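Long-range contacts in putative uncharacterized protein TTHA1012 (Thermus thermophilus, PDB 2YZY), which is of unknown function but has a LolA-like fold and may bind or carry lipoproteins or similar lipid-bearing molecules at the cell envelope: residues L81-V86 with K193-V198; L52-F57 with A186-Y191; T21-T26 with A42-L47; A145-I150 with V161-K166. All coordinates share one frame; numbering follows the deposited sequence.

Contact 1 (L81-V86 with K193-V198); sequences LTNQLV and KDAQVV
Three backbone hydrogen bonds zip the start of strand 84-88 to strand 196-199 in parallel. Q196 N points almost straight at N83 O (2.9 Å, in the carbonyl plane), L85 N reaches Q196 O at 2.8 Å, and V198 N closes the ladder on L85 O. The tight side is this ladder together with buried L85, whose CB lies 4.0 Å from A195 CB. N83, its CG anti to the backbone N (chi1 -171°), swings its amide across the chain so that ND2 donates to D194 O at 3.0 Å, from above that carbonyl's plane, while OD1 is hydrogen-bonded to Y78 OH. An alanine here would lose the bond to D194 O and the one to Y78, and would probably loosen the turn's hold on both neighbours. The face of Q84 and exposed Q196 is looser: Q84 NE2 and Q196 OE1 are joined through one water, 2.9 Å from Q84 NE2, and Q84 OE1 takes a hydrogen bond from T82 OG1. N83 and Q84 both face L79 as a G1 beta bulge. Strand 84-88 thus lies between strand 75-79, where L85 rests on W76 and Y78, and strand 196-199, the last strand on this flank.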
loop_
_atom_site.group_PDB
_atom_site.type_symbol
_atom_site.label_atom_id
_atom_site.label_comp_id
_atom_site.label_asym_id
_atom_site.label_seq_id
_atom_site.Cartn_x
_atom_site.Cartn_y
_atom_site.Cartn_z
ATOM N N LEU A 81 -0.084 11.445 -17.901
ATOM C CA LEU A 81 -0.092 12.694 -18.656
ATOM C C LEU A 81 1.128 12.927 -19.538
ATOM O O LEU A 81 1.033 13.628 -20.543
ATOM C CB LEU A 81 -0.310 13.877 -17.709
ATOM C CG LEU A 81 -1.723 13.925 -17.121
ATOM C CD1 LEU A 81 -1.780 14.945 -15.995
ATOM C CD2 LEU A 81 -2.729 14.264 -18.217
ATOM N N THR A 82 2.263 12.331 -19.188
ATOM C CA THR A 82 3.466 12.500 -19.999
ATOM C C THR A 82 3.756 11.252 -20.828
ATOM O O THR A 82 4.700 11.231 -21.619
ATOM C CB THR A 82 4.704 12.806 -19.124
ATOM O OG1 THR A 82 4.966 11.698 -18.256
ATOM C CG2 THR A 82 4.469 14.056 -18.281
ATOM N N ASN A 83 2.926 10.223 -20.657
ATOM C CA ASN A 83 3.076 8.949 -21.360
ATOM C C ASN A 83 4.497 8.405 -21.257
ATOM O O ASN A 83 5.073 7.921 -22.235
ATOM C CB ASN A 83 2.666 9.085 -22.835
ATOM C CG ASN A 83 2.600 7.742 -23.546
ATOM O OD1 ASN A 83 2.172 6.740 -22.970
ATOM N ND2 ASN A 83 3.012 7.718 -24.808
ATOM N N GLN A 84 5.057 8.482 -20.052
ATOM C CA GLN A 84 6.404 7.993 -19.796
ATOM C C GLN A 84 6.371 6.787 -18.869
ATOM O O GLN A 84 5.648 6.777 -17.871
ATOM C CB GLN A 84 7.259 9.082 -19.143
ATOM C CG GLN A 84 7.502 10.311 -20.002
ATOM C CD GLN A 84 8.165 11.430 -19.229
ATOM O OE1 GLN A 84 7.647 11.886 -18.209
ATOM N NE2 GLN A 84 9.320 11.882 -19.711
ATOM N N LEU A 85 7.147 5.765 -19.207
ATOM C CA LEU A 85 7.251 4.583 -18.361
ATOM C C LEU A 85 8.669 4.615 -17.800
ATOM O O LEU A 85 9.636 4.366 -18.524
ATOM C CB LEU A 85 7.034 3.297 -19.168
ATOM C CG LEU A 85 7.042 2.003 -18.343
ATOM C CD1 LEU A 85 5.829 1.978 -17.416
ATOM C CD2 LEU A 85 7.029 0.793 -19.271
ATOM N N VAL A 86 8.793 4.955 -16.520
ATOM C CA VAL A 86 10.103 5.023 -15.878
ATOM C C VAL A 86 10.466 3.644 -15.341
ATOM O O VAL A 86 9.737 3.069 -14.529
ATOM C CB VAL A 86 10.105 6.051 -14.713
ATOM C CG1 VAL A 86 11.526 6.251 -14.195
ATOM C CG2 VAL A 86 9.521 7.376 -15.185
ATOM N N LYS A 193 1.375 0.233 -25.020
ATOM C CA LYS A 193 2.377 -0.097 -26.019
ATOM C C LYS A 193 3.132 1.103 -26.584
ATOM O O LYS A 193 4.254 0.958 -27.067
ATOM C CB LYS A 193 1.732 -0.885 -27.162
ATOM C CG LYS A 193 1.118 -2.212 -26.731
ATOM C CD LYS A 193 2.144 -3.099 -26.042
ATOM C CE LYS A 193 1.591 -4.491 -25.788
ATOM N NZ LYS A 193 1.282 -5.191 -27.065
ATOM N N ASP A 194 2.529 2.284 -26.510
ATOM C CA ASP A 194 3.158 3.491 -27.033
ATOM C C ASP A 194 3.884 4.308 -25.961
ATOM O O ASP A 194 4.283 5.444 -26.212
ATOM C CB ASP A 194 2.106 4.364 -27.720
ATOM C CG ASP A 194 1.116 4.963 -26.742
ATOM O OD1 ASP A 194 0.714 4.264 -25.792
ATOM O OD2 ASP A 194 0.731 6.136 -26.929
ATOM N N ALA A 195 4.061 3.736 -24.773
ATOM C CA ALA A 195 4.744 4.454 -23.699
ATOM C C ALA A 195 6.190 4.771 -24.068
ATOM O O ALA A 195 6.865 3.975 -24.722
ATOM C CB ALA A 195 4.702 3.636 -22.400
ATOM N N GLN A 196 6.652 5.949 -23.658
ATOM C CA GLN A 196 8.023 6.372 -23.925
ATOM C C GLN A 196 8.845 5.991 -22.700
ATOM O O GLN A 196 8.533 6.393 -21.579
ATOM C CB GLN A 196 8.074 7.881 -24.160
ATOM C CG GLN A 196 9.412 8.385 -24.644
ATOM C CD GLN A 196 9.342 9.819 -25.115
ATOM O OE1 GLN A 196 9.358 10.753 -24.314
ATOM N NE2 GLN A 196 9.240 10.002 -26.425
ATOM N N VAL A 197 9.895 5.210 -22.915
ATOM C CA VAL A 197 10.716 4.738 -21.812
ATOM C C VAL A 197 11.778 5.692 -21.275
ATOM O O VAL A 197 12.526 6.318 -22.027
ATOM C CB VAL A 197 11.398 3.391 -22.185
ATOM C CG1 VAL A 197 12.393 2.980 -21.103
ATOM C CG2 VAL A 197 10.340 2.307 -22.356
ATOM N N VAL A 198 11.804 5.808 -19.950
ATOM C CA VAL A 198 12.795 6.612 -19.241
ATOM C C VAL A 198 13.495 5.528 -18.424
ATOM O O VAL A 198 12.952 5.028 -17.438
ATOM C CB VAL A 198 12.139 7.650 -18.301
ATOM C CG1 VAL A 198 13.216 8.399 -17.530
ATOM C CG2 VAL A 198 11.294 8.627 -19.106
HETATM O O HOH W 1 10.793 10.767 -21.937
#

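Contact 2 (L52-F57 with A186-Y191); sequences LFRVEF and AQLKRY
Strand 52-59 runs extended past the end of helix 185-188, and the closest CA atoms, those of R54 and L188, are 6.2 Å apart. K189 is the first residue to leave helical torsions; around this exit R54 NH1 donates to the carbonyls of L188 and R190. R54, stretched out with CG anti to the backbone N, brings NH1 to both: 2.8 Å to R190 O, on a lone pair, and 3.0 Å to L188 O, from above its carbonyl plane. R54, E56 and R190 form a salt-bridge network, in which E56 OE2 accepts from R54 NE at 2.8 Å through its anti lone pair and from R190 NH2 at 2.9 Å. The two guanidiniums stack with planes 21° apart and centres 3.9 Å apart, a like-charge pairing that the shared carboxylate probably makes tolerable. An alanine in place of R54 would probably free the chain after the helix, with both carbonyl bonds and the stack gone. R190 NH1 turns back to Q187 O, and L188 CD1 packs on L52 CB.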
loop_
_atom_site.group_PDB
_atom_site.type_symbol
_atom_site.label_atom_id
_atom_site.label_comp_id
_atom_site.label_asym_id
_atom_site.label_seq_id
_atom_site.Cartn_x
_atom_site.Cartn_y
_atom_site.Cartn_z
ATOM N N LEU A 52 4.871 -10.017 -7.553
ATOM C CA LEU A 52 4.374 -8.918 -8.373
ATOM C C LEU A 52 3.384 -8.072 -7.585
ATOM O O LEU A 52 2.530 -8.598 -6.876
ATOM C CB LEU A 52 3.685 -9.450 -9.629
ATOM C CG LEU A 52 4.513 -10.164 -10.695
ATOM C CD1 LEU A 52 3.608 -10.484 -11.881
ATOM C CD2 LEU A 52 5.673 -9.286 -11.142
ATOM N N PHE A 53 3.491 -6.757 -7.738
ATOM C CA PHE A 53 2.623 -5.814 -7.038
ATOM C C PHE A 53 2.311 -4.684 -8.021
ATOM O O PHE A 53 3.187 -4.255 -8.767
ATOM C CB PHE A 53 3.376 -5.260 -5.826
ATOM C CG PHE A 53 2.510 -4.571 -4.811
ATOM C CD1 PHE A 53 1.624 -5.297 -4.023
ATOM C CD2 PHE A 53 2.631 -3.200 -4.597
ATOM C CE1 PHE A 53 0.875 -4.671 -3.032
ATOM C CE2 PHE A 53 1.887 -2.563 -3.608
ATOM C CZ PHE A 53 1.009 -3.299 -2.824
ATOM N N ARG A 54 1.068 -4.208 -8.036
ATOM C CA ARG A 54 0.695 -3.120 -8.937
ATOM C C ARG A 54 -0.211 -2.138 -8.214
ATOM O O ARG A 54 -1.122 -2.541 -7.499
ATOM C CB ARG A 54 -0.024 -3.661 -10.185
ATOM C CG ARG A 54 -0.381 -2.591 -11.236
ATOM C CD ARG A 54 -1.030 -3.227 -12.465
ATOM N NE ARG A 54 -1.484 -2.250 -13.457
ATOM C CZ ARG A 54 -0.947 -2.095 -14.665
ATOM N NH1 ARG A 54 0.084 -2.843 -15.047
ATOM N NH2 ARG A 54 -1.465 -1.211 -15.509
ATOM N N VAL A 55 0.063 -0.849 -8.384
ATOM C CA VAL A 55 -0.746 0.192 -7.763
ATOM C C VAL A 55 -1.229 1.105 -8.883
ATOM O O VAL A 55 -0.433 1.567 -9.705
ATOM C CB VAL A 55 0.075 1.012 -6.746
ATOM C CG1 VAL A 55 -0.807 2.093 -6.121
ATOM C CG2 VAL A 55 0.644 0.083 -5.671
ATOM N N GLU A 56 -2.537 1.342 -8.928
ATOM C CA GLU A 56 -3.139 2.185 -9.962
ATOM C C GLU A 56 -3.771 3.399 -9.300
ATOM O O GLU A 56 -4.629 3.268 -8.433
ATOM C CB GLU A 56 -4.187 1.381 -10.737
ATOM C CG GLU A 56 -3.568 0.206 -11.494
ATOM C CD GLU A 56 -4.578 -0.659 -12.219
ATOM O OE1 GLU A 56 -5.765 -0.275 -12.294
ATOM O OE2 GLU A 56 -4.171 -1.728 -12.725
ATOM N N PHE A 57 -3.348 4.585 -9.723
ATOM C CA PHE A 57 -3.845 5.818 -9.127
ATOM C C PHE A 57 -5.072 6.417 -9.790
ATOM O O PHE A 57 -5.177 6.463 -11.019
ATOM C CB PHE A 57 -2.708 6.837 -9.093
ATOM C CG PHE A 57 -1.531 6.379 -8.289
ATOM C CD1 PHE A 57 -1.494 6.580 -6.913
ATOM C CD2 PHE A 57 -0.482 5.697 -8.896
ATOM C CE1 PHE A 57 -0.427 6.104 -6.154
ATOM C CE2 PHE A 57 0.589 5.215 -8.145
ATOM C CZ PHE A 57 0.615 5.421 -6.772
ATOM N N ALA A 186 0.050 -11.444 -16.922
ATOM C CA ALA A 186 -0.437 -10.727 -18.096
ATOM C C ALA A 186 -1.242 -9.511 -17.657
ATOM O O ALA A 186 -1.191 -8.454 -18.289
ATOM C CB ALA A 186 -1.300 -11.645 -18.962
ATOM N N GLN A 187 -1.992 -9.663 -16.573
ATOM C CA GLN A 187 -2.787 -8.552 -16.068
ATOM C C GLN A 187 -1.916 -7.506 -15.382
ATOM O O GLN A 187 -1.946 -6.330 -15.740
ATOM C CB GLN A 187 -3.834 -9.042 -15.060
ATOM C CG GLN A 187 -4.930 -9.912 -15.642
ATOM C CD GLN A 187 -5.807 -10.521 -14.562
ATOM O OE1 GLN A 187 -5.307 -11.032 -13.557
ATOM N NE2 GLN A 187 -7.116 -10.482 -14.769
ATOM N N LEU A 188 -1.128 -7.935 -14.402
ATOM C CA LEU A 188 -0.309 -6.996 -13.640
ATOM C C LEU A 188 0.879 -6.362 -14.353
ATOM O O LEU A 188 1.353 -5.299 -13.938
ATOM C CB LEU A 188 0.142 -7.656 -12.334
ATOM C CG LEU A 188 -1.003 -8.217 -11.483
ATOM C CD1 LEU A 188 -0.457 -8.616 -10.119
ATOM C CD2 LEU A 188 -2.115 -7.187 -11.324
ATOM N N LYS A 189 1.361 -6.993 -15.419
ATOM C CA LYS A 189 2.488 -6.433 -16.159
ATOM C C LYS A 189 2.077 -5.741 -17.453
ATOM O O LYS A 189 2.919 -5.452 -18.305
ATOM C CB LYS A 189 3.524 -7.519 -16.461
ATOM C CG LYS A 189 4.275 -8.004 -15.233
ATOM C CD LYS A 189 5.412 -8.948 -15.609
ATOM C CE LYS A 189 4.895 -10.197 -16.299
ATOM N NZ LYS A 189 5.995 -11.133 -16.676
ATOM N N ARG A 190 0.784 -5.476 -17.610
ATOM C CA ARG A 190 0.317 -4.804 -18.818
ATOM C C ARG A 190 0.773 -3.349 -18.801
ATOM O O ARG A 190 0.939 -2.749 -17.736
ATOM C CB ARG A 190 -1.211 -4.874 -18.918
ATOM C CG ARG A 190 -1.972 -4.025 -17.907
ATOM C CD ARG A 190 -3.467 -4.292 -18.031
ATOM N NE ARG A 190 -4.273 -3.340 -17.267
ATOM C CZ ARG A 190 -4.374 -3.324 -15.940
ATOM N NH1 ARG A 190 -3.724 -4.215 -15.203
ATOM N NH2 ARG A 190 -5.125 -2.399 -15.351
ATOM N N TYR A 191 0.981 -2.785 -19.986
ATOM C CA TYR A 191 1.421 -1.401 -20.111
ATOM C C TYR A 191 1.041 -0.855 -21.485
ATOM O O TYR A 191 0.833 -1.618 -22.429
ATOM C CB TYR A 191 2.943 -1.323 -19.938
ATOM C CG TYR A 191 3.696 -2.062 -21.021
ATOM C CD1 TYR A 191 3.917 -1.478 -22.268
ATOM C CD2 TYR A 191 4.133 -3.370 -20.822
ATOM C CE1 TYR A 191 4.549 -2.180 -23.293
ATOM C CE2 TYR A 191 4.766 -4.081 -21.841
ATOM C CZ TYR A 191 4.969 -3.480 -23.071
ATOM O OH TYR A 191 5.585 -4.183 -24.084
HETATM O O HOH W 2 -4.286 -4.462 -12.301
HETATM O O HOH W 3 -6.315 0.527 -15.323
#

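Contact 3 (T21-T26 with A42-L47); sequences TPWQAT and ARVYAL
W23 lies over its neighbour across the strands: its CG sits in the crowded position between the backbone N and the carbonyl carbon (chi1 58°), which, with chi2 near -90°, lays an indole face over A46 CB. The methyl CB of A46 is 3.6 Å from the centroid of the five-membered ring, a CH-pi contact over the face, displaced toward the NE1 and CE2 rim. Farther along the indole, CH2 reaches V44 CG1 at 4.0 Å, the two side chains lying alongside each other. W23, A25, V44 and A46 share this face, and F53 of strand 52-59 touches both V44 and A46. Strands 23-30 and 39-47 form an antiparallel beta hairpin, with W23-A46 and A25-V44 as its hydrogen-bonded pairs; the straightest of the four bonds, V44 N to A25 O, is 2.8 Å long. On the other face, at the non-hydrogen-bonded pair Q24-Y45, the two side chains run side by side, but the amide plane stands 82° from the phenol ring. Q24 OE1 meets the ring at its edge, 3.3 Å from Y45 CE1. Y45 also touches L188 of helix 185-188, and a bound (4S)-2-methyl-2,4-pentanediol, probably from the crystallisation liquor, lies beside Q24. Where the strands begin and end, P22 CG presses on L47 CD1 at 3.3 Å, tighter than usual van der Waals contact, with the two side chains pointing the same way.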
loop_
_atom_site.group_PDB
_atom_site.type_symbol
_atom_site.label_atom_id
_atom_site.label_comp_id
_atom_site.label_asym_id
_atom_site.label_seq_id
_atom_site.Cartn_x
_atom_site.Cartn_y
_atom_site.Cartn_z
ATOM N N THR A 21 -1.748 -15.390 -0.796
ATOM C CA THR A 21 -2.479 -15.667 -2.031
ATOM C C THR A 21 -2.844 -14.324 -2.665
ATOM O O THR A 21 -2.810 -13.292 -1.998
ATOM C CB THR A 21 -3.763 -16.483 -1.763
ATOM O OG1 THR A 21 -4.558 -15.819 -0.774
ATOM C CG2 THR A 21 -3.410 -17.887 -1.276
ATOM N N PRO A 22 -3.202 -14.317 -3.959
ATOM C CA PRO A 22 -3.552 -13.062 -4.631
ATOM C C PRO A 22 -4.691 -12.270 -3.998
ATOM O O PRO A 22 -5.679 -12.833 -3.520
ATOM C CB PRO A 22 -3.894 -13.508 -6.053
ATOM C CG PRO A 22 -3.086 -14.753 -6.226
ATOM C CD PRO A 22 -3.251 -15.447 -4.903
ATOM N N TRP A 23 -4.540 -10.952 -4.002
ATOM C CA TRP A 23 -5.562 -10.082 -3.448
ATOM C C TRP A 23 -5.487 -8.703 -4.079
ATOM O O TRP A 23 -4.502 -8.352 -4.728
ATOM C CB TRP A 23 -5.416 -9.970 -1.919
ATOM C CG TRP A 23 -4.081 -9.456 -1.443
ATOM C CD1 TRP A 23 -2.983 -10.200 -1.106
ATOM C CD2 TRP A 23 -3.695 -8.083 -1.289
ATOM N NE1 TRP A 23 -1.938 -9.375 -0.756
ATOM C CE2 TRP A 23 -2.347 -8.071 -0.861
ATOM C CE3 TRP A 23 -4.358 -6.862 -1.475
ATOM C CZ2 TRP A 23 -1.647 -6.885 -0.619
ATOM C CZ3 TRP A 23 -3.661 -5.679 -1.234
ATOM C CH2 TRP A 23 -2.317 -5.703 -0.811
ATOM N N GLN A 24 -6.554 -7.935 -3.904
ATOM C CA GLN A 24 -6.611 -6.579 -4.415
ATOM C C GLN A 24 -7.362 -5.739 -3.402
ATOM O O GLN A 24 -8.096 -6.271 -2.558
ATOM C CB GLN A 24 -7.266 -6.529 -5.807
ATOM C CG GLN A 24 -8.604 -7.228 -5.964
ATOM C CD GLN A 24 -8.993 -7.377 -7.434
ATOM O OE1 GLN A 24 -8.220 -7.887 -8.240
ATOM N NE2 GLN A 24 -10.191 -6.934 -7.783
ATOM N N ALA A 25 -7.155 -4.430 -3.462
ATOM C CA ALA A 25 -7.795 -3.536 -2.515
ATOM C C ALA A 25 -7.890 -2.120 -3.046
ATOM O O ALA A 25 -7.324 -1.786 -4.087
ATOM C CB ALA A 25 -7.012 -3.536 -1.203
ATOM N N THR A 26 -8.631 -1.297 -2.318
ATOM C CA THR A 26 -8.792 0.103 -2.662
ATOM C C THR A 26 -8.231 0.888 -1.490
ATOM O O THR A 26 -8.599 0.642 -0.342
ATOM C CB THR A 26 -10.272 0.464 -2.848
ATOM O OG1 THR A 26 -10.813 -0.320 -3.916
ATOM C CG2 THR A 26 -10.431 1.958 -3.170
ATOM N N ALA A 42 -6.426 4.939 -4.862
ATOM C CA ALA A 42 -5.747 4.005 -5.742
ATOM C C ALA A 42 -6.233 2.580 -5.550
ATOM O O ALA A 42 -6.816 2.241 -4.523
ATOM C CB ALA A 42 -4.247 4.067 -5.487
ATOM N N ARG A 43 -6.013 1.753 -6.564
ATOM C CA ARG A 43 -6.362 0.344 -6.465
ATOM C C ARG A 43 -5.025 -0.375 -6.358
ATOM O O ARG A 43 -4.051 0.011 -7.002
ATOM C CB ARG A 43 -7.121 -0.140 -7.702
ATOM C CG ARG A 43 -8.545 0.393 -7.823
ATOM C CD ARG A 43 -9.295 -0.364 -8.915
ATOM N NE ARG A 43 -10.686 0.058 -9.062
ATOM C CZ ARG A 43 -11.107 0.986 -9.916
ATOM N NH1 ARG A 43 -10.245 1.605 -10.716
ATOM N NH2 ARG A 43 -12.399 1.280 -9.984
ATOM N N VAL A 44 -4.978 -1.410 -5.531
ATOM C CA VAL A 44 -3.750 -2.168 -5.316
ATOM C C VAL A 44 -3.963 -3.639 -5.668
ATOM O O VAL A 44 -5.015 -4.203 -5.385
ATOM C CB VAL A 44 -3.300 -2.036 -3.848
ATOM C CG1 VAL A 44 -2.029 -2.815 -3.619
ATOM C CG2 VAL A 44 -3.104 -0.560 -3.498
ATOM N N TYR A 45 -2.954 -4.247 -6.290
ATOM C CA TYR A 45 -3.015 -5.644 -6.714
ATOM C C TYR A 45 -1.765 -6.381 -6.283
ATOM O O TYR A 45 -0.655 -5.873 -6.432
ATOM C CB TYR A 45 -3.130 -5.718 -8.238
ATOM C CG TYR A 45 -4.372 -5.053 -8.762
ATOM C CD1 TYR A 45 -5.549 -5.777 -8.936
ATOM C CD2 TYR A 45 -4.395 -3.678 -9.011
ATOM C CE1 TYR A 45 -6.722 -5.153 -9.340
ATOM C CE2 TYR A 45 -5.561 -3.045 -9.409
ATOM C CZ TYR A 45 -6.718 -3.787 -9.571
ATOM O OH TYR A 45 -7.880 -3.153 -9.944
ATOM N N ALA A 46 -1.948 -7.594 -5.772
ATOM C CA ALA A 46 -0.814 -8.384 -5.318
ATOM C C ALA A 46 -0.884 -9.834 -5.768
ATOM O O ALA A 46 -1.917 -10.486 -5.642
ATOM C CB ALA A 46 -0.728 -8.335 -3.790
ATOM N N LEU A 47 0.232 -10.320 -6.304
ATOM C CA LEU A 47 0.367 -11.708 -6.731
ATOM C C LEU A 47 1.661 -12.135 -6.034
ATOM O O LEU A 47 2.731 -12.169 -6.642
ATOM C CB LEU A 47 0.501 -11.794 -8.256
ATOM C CG LEU A 47 0.516 -13.192 -8.889
ATOM C CD1 LEU A 47 -0.667 -14.011 -8.396
ATOM C CD2 LEU A 47 0.481 -13.060 -10.401
#

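Contact 4 (A145-I150 with V161-K166); sequences AMELYI and VFLDEK
E147 OE1 is gripped by one hydrogen bond, from Y149 OH at 2.6 Å, which meets it from above the carboxylate plane. The acid lies along V161, with OE1 3.8 Å from V161 CB, so this oxygen also sits against a hydrocarbon wall. The other oxygen, OE2, takes a bond from a bound (4S)-2-methyl-2,4-pentanediol, probably a crystallisation additive. Y149 turns the edge of its ring to V161, CE2 being 4.1 Å from V161 CG2. Behind them is the antiparallel hairpin of strands 145-151 and 156-163: E147 N to V161 O is 2.7 Å, and L163 N to A145 O is nearly straight at 174°. On the other face, M146 and F162 lie side by side, with SD 5.1 Å from the ring centroid in an oblique Met-aromatic contact, and M146 also touches L117 of strand 116-125. One face is thus apolar while the other carries an acid, which the tyrosine hydroxyl, and probably K132 beside it, would help to keep charged despite the aliphatic groups on one side.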
loop_
_atom_site.group_PDB
_atom_site.type_symbol
_atom_site.label_atom_id
_atom_site.label_comp_id
_atom_site.label_asym_id
_atom_site.label_seq_id
_atom_site.Cartn_x
_atom_site.Cartn_y
_atom_site.Cartn_z
ATOM N N ALA A 145 6.397 9.529 13.750
ATOM C CA ALA A 145 5.820 8.279 14.220
ATOM C C ALA A 145 4.675 7.832 13.325
ATOM O O ALA A 145 4.196 8.594 12.487
ATOM C CB ALA A 145 5.324 8.444 15.652
ATOM N N MET A 146 4.241 6.591 13.508
ATOM C CA MET A 146 3.150 6.065 12.708
ATOM C C MET A 146 2.260 5.117 13.491
ATOM O O MET A 146 2.656 4.561 14.519
ATOM C CB MET A 146 3.694 5.334 11.479
ATOM C CG MET A 146 4.326 3.987 11.785
ATOM S SD MET A 146 4.834 3.097 10.298
ATOM C CE MET A 146 3.280 2.436 9.740
ATOM N N GLU A 147 1.043 4.956 12.988
ATOM C CA GLU A 147 0.064 4.054 13.570
ATOM C C GLU A 147 -0.287 3.087 12.450
ATOM O O GLU A 147 -0.508 3.507 11.313
ATOM C CB GLU A 147 -1.194 4.817 14.000
ATOM C CG GLU A 147 -0.947 5.897 15.046
ATOM C CD GLU A 147 -2.184 6.723 15.348
ATOM O OE1 GLU A 147 -3.217 6.546 14.666
ATOM O OE2 GLU A 147 -2.123 7.563 16.270
ATOM N N LEU A 148 -0.311 1.797 12.763
ATOM C CA LEU A 148 -0.664 0.774 11.788
ATOM C C LEU A 148 -1.771 -0.065 12.410
ATOM O O LEU A 148 -1.591 -0.644 13.479
ATOM C CB LEU A 148 0.543 -0.115 11.464
ATOM C CG LEU A 148 0.271 -1.311 10.536
ATOM C CD1 LEU A 148 -0.319 -0.824 9.216
ATOM C CD2 LEU A 148 1.563 -2.077 10.282
ATOM N N TYR A 149 -2.919 -0.113 11.744
ATOM C CA TYR A 149 -4.067 -0.868 12.237
ATOM C C TYR A 149 -4.237 -2.159 11.452
ATOM O O TYR A 149 -4.309 -2.144 10.219
ATOM C CB TYR A 149 -5.322 -0.000 12.133
ATOM C CG TYR A 149 -5.243 1.243 12.987
ATOM C CD1 TYR A 149 -5.686 1.233 14.309
ATOM C CD2 TYR A 149 -4.686 2.420 12.490
ATOM C CE1 TYR A 149 -5.577 2.368 15.115
ATOM C CE2 TYR A 149 -4.571 3.558 13.285
ATOM C CZ TYR A 149 -5.019 3.522 14.597
ATOM O OH TYR A 149 -4.909 4.642 15.390
ATOM N N ILE A 150 -4.297 -3.271 12.180
ATOM C CA ILE A 150 -4.428 -4.599 11.586
ATOM C C ILE A 150 -5.702 -5.303 12.047
ATOM O O ILE A 150 -5.928 -5.471 13.249
ATOM C CB ILE A 150 -3.225 -5.493 11.978
ATOM C CG1 ILE A 150 -1.907 -4.807 11.596
ATOM C CG2 ILE A 150 -3.356 -6.868 11.323
ATOM C CD1 ILE A 150 -1.742 -4.535 10.102
ATOM N N VAL A 161 -1.226 5.620 9.499
ATOM C CA VAL A 161 -1.250 7.030 9.876
ATOM C C VAL A 161 0.157 7.495 10.217
ATOM O O VAL A 161 0.808 6.926 11.092
ATOM C CB VAL A 161 -2.150 7.280 11.108
ATOM C CG1 VAL A 161 -2.240 8.772 11.381
ATOM C CG2 VAL A 161 -3.538 6.705 10.878
ATOM N N PHE A 162 0.619 8.527 9.522
ATOM C CA PHE A 162 1.953 9.080 9.741
ATOM C C PHE A 162 1.830 10.435 10.426
ATOM O O PHE A 162 1.082 11.303 9.975
ATOM C CB PHE A 162 2.674 9.211 8.398
ATOM C CG PHE A 162 2.905 7.895 7.715
ATOM C CD1 PHE A 162 4.030 7.131 8.010
ATOM C CD2 PHE A 162 1.963 7.388 6.824
ATOM C CE1 PHE A 162 4.214 5.877 7.431
ATOM C CE2 PHE A 162 2.137 6.134 6.238
ATOM C CZ PHE A 162 3.266 5.377 6.544
ATOM N N LEU A 163 2.572 10.609 11.517
ATOM C CA LEU A 163 2.523 11.839 12.302
ATOM C C LEU A 163 3.859 12.571 12.372
ATOM O O LEU A 163 4.917 11.949 12.317
ATOM C CB LEU A 163 2.088 11.510 13.731
ATOM C CG LEU A 163 0.880 10.589 13.921
ATOM C CD1 LEU A 163 0.767 10.205 15.388
ATOM C CD2 LEU A 163 -0.381 11.279 13.439
ATOM N N ASP A 164 3.809 13.893 12.510
ATOM C CA ASP A 164 5.041 14.663 12.630
ATOM C C ASP A 164 5.387 14.779 14.113
ATOM O O ASP A 164 4.766 14.124 14.953
ATOM C CB ASP A 164 4.905 16.056 11.990
ATOM C CG ASP A 164 3.954 16.976 12.741
ATOM O OD1 ASP A 164 3.568 16.666 13.888
ATOM O OD2 ASP A 164 3.602 18.035 12.178
ATOM N N GLU A 165 6.372 15.614 14.430
ATOM C CA GLU A 165 6.820 15.811 15.807
ATOM C C GLU A 165 5.732 16.257 16.786
ATOM O O GLU A 165 5.735 15.849 17.950
ATOM C CB GLU A 165 7.963 16.831 15.839
ATOM C CG GLU A 165 9.175 16.454 15.000
ATOM C CD GLU A 165 9.848 15.182 15.479
ATOM O OE1 GLU A 165 10.196 15.106 16.677
ATOM O OE2 GLU A 165 10.035 14.261 14.658
ATOM N N LYS A 166 4.816 17.100 16.319
ATOM C CA LYS A 166 3.741 17.613 17.167
ATOM C C LYS A 166 2.526 16.691 17.229
ATOM O O LYS A 166 1.566 16.966 17.950
ATOM C CB LYS A 166 3.298 18.993 16.671
ATOM C CG LYS A 166 4.388 20.056 16.697
ATOM C CD LYS A 166 4.851 20.348 18.116
ATOM C CE LYS A 166 5.892 21.457 18.140
ATOM N NZ LYS A 166 6.363 21.743 19.524
#

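Overall arrangement
Along the chain contact 3 closes first, before any of the others opens. Contacts 2 and 1 then cross, since 52-57 and 81-86 both pair with the C-terminal region, and contact 4 falls wholly within the span each of them bridges. Contacts 2 and 3 are neighbours, centres about 10 Å apart, and touch through the adjacent strands 39-47 and 52-59, where R54 O and Y45 N probably hydrogen-bond. Contact 1 is about 15 Å from contact 2 between centres, at the far flank, and the centre of contact 4 is about 34 Å from that of contact 1, across the chain's centre. The C-terminal segment thus ties helix 185-188 and the last strand to the early strands of this LolA-like beta fold.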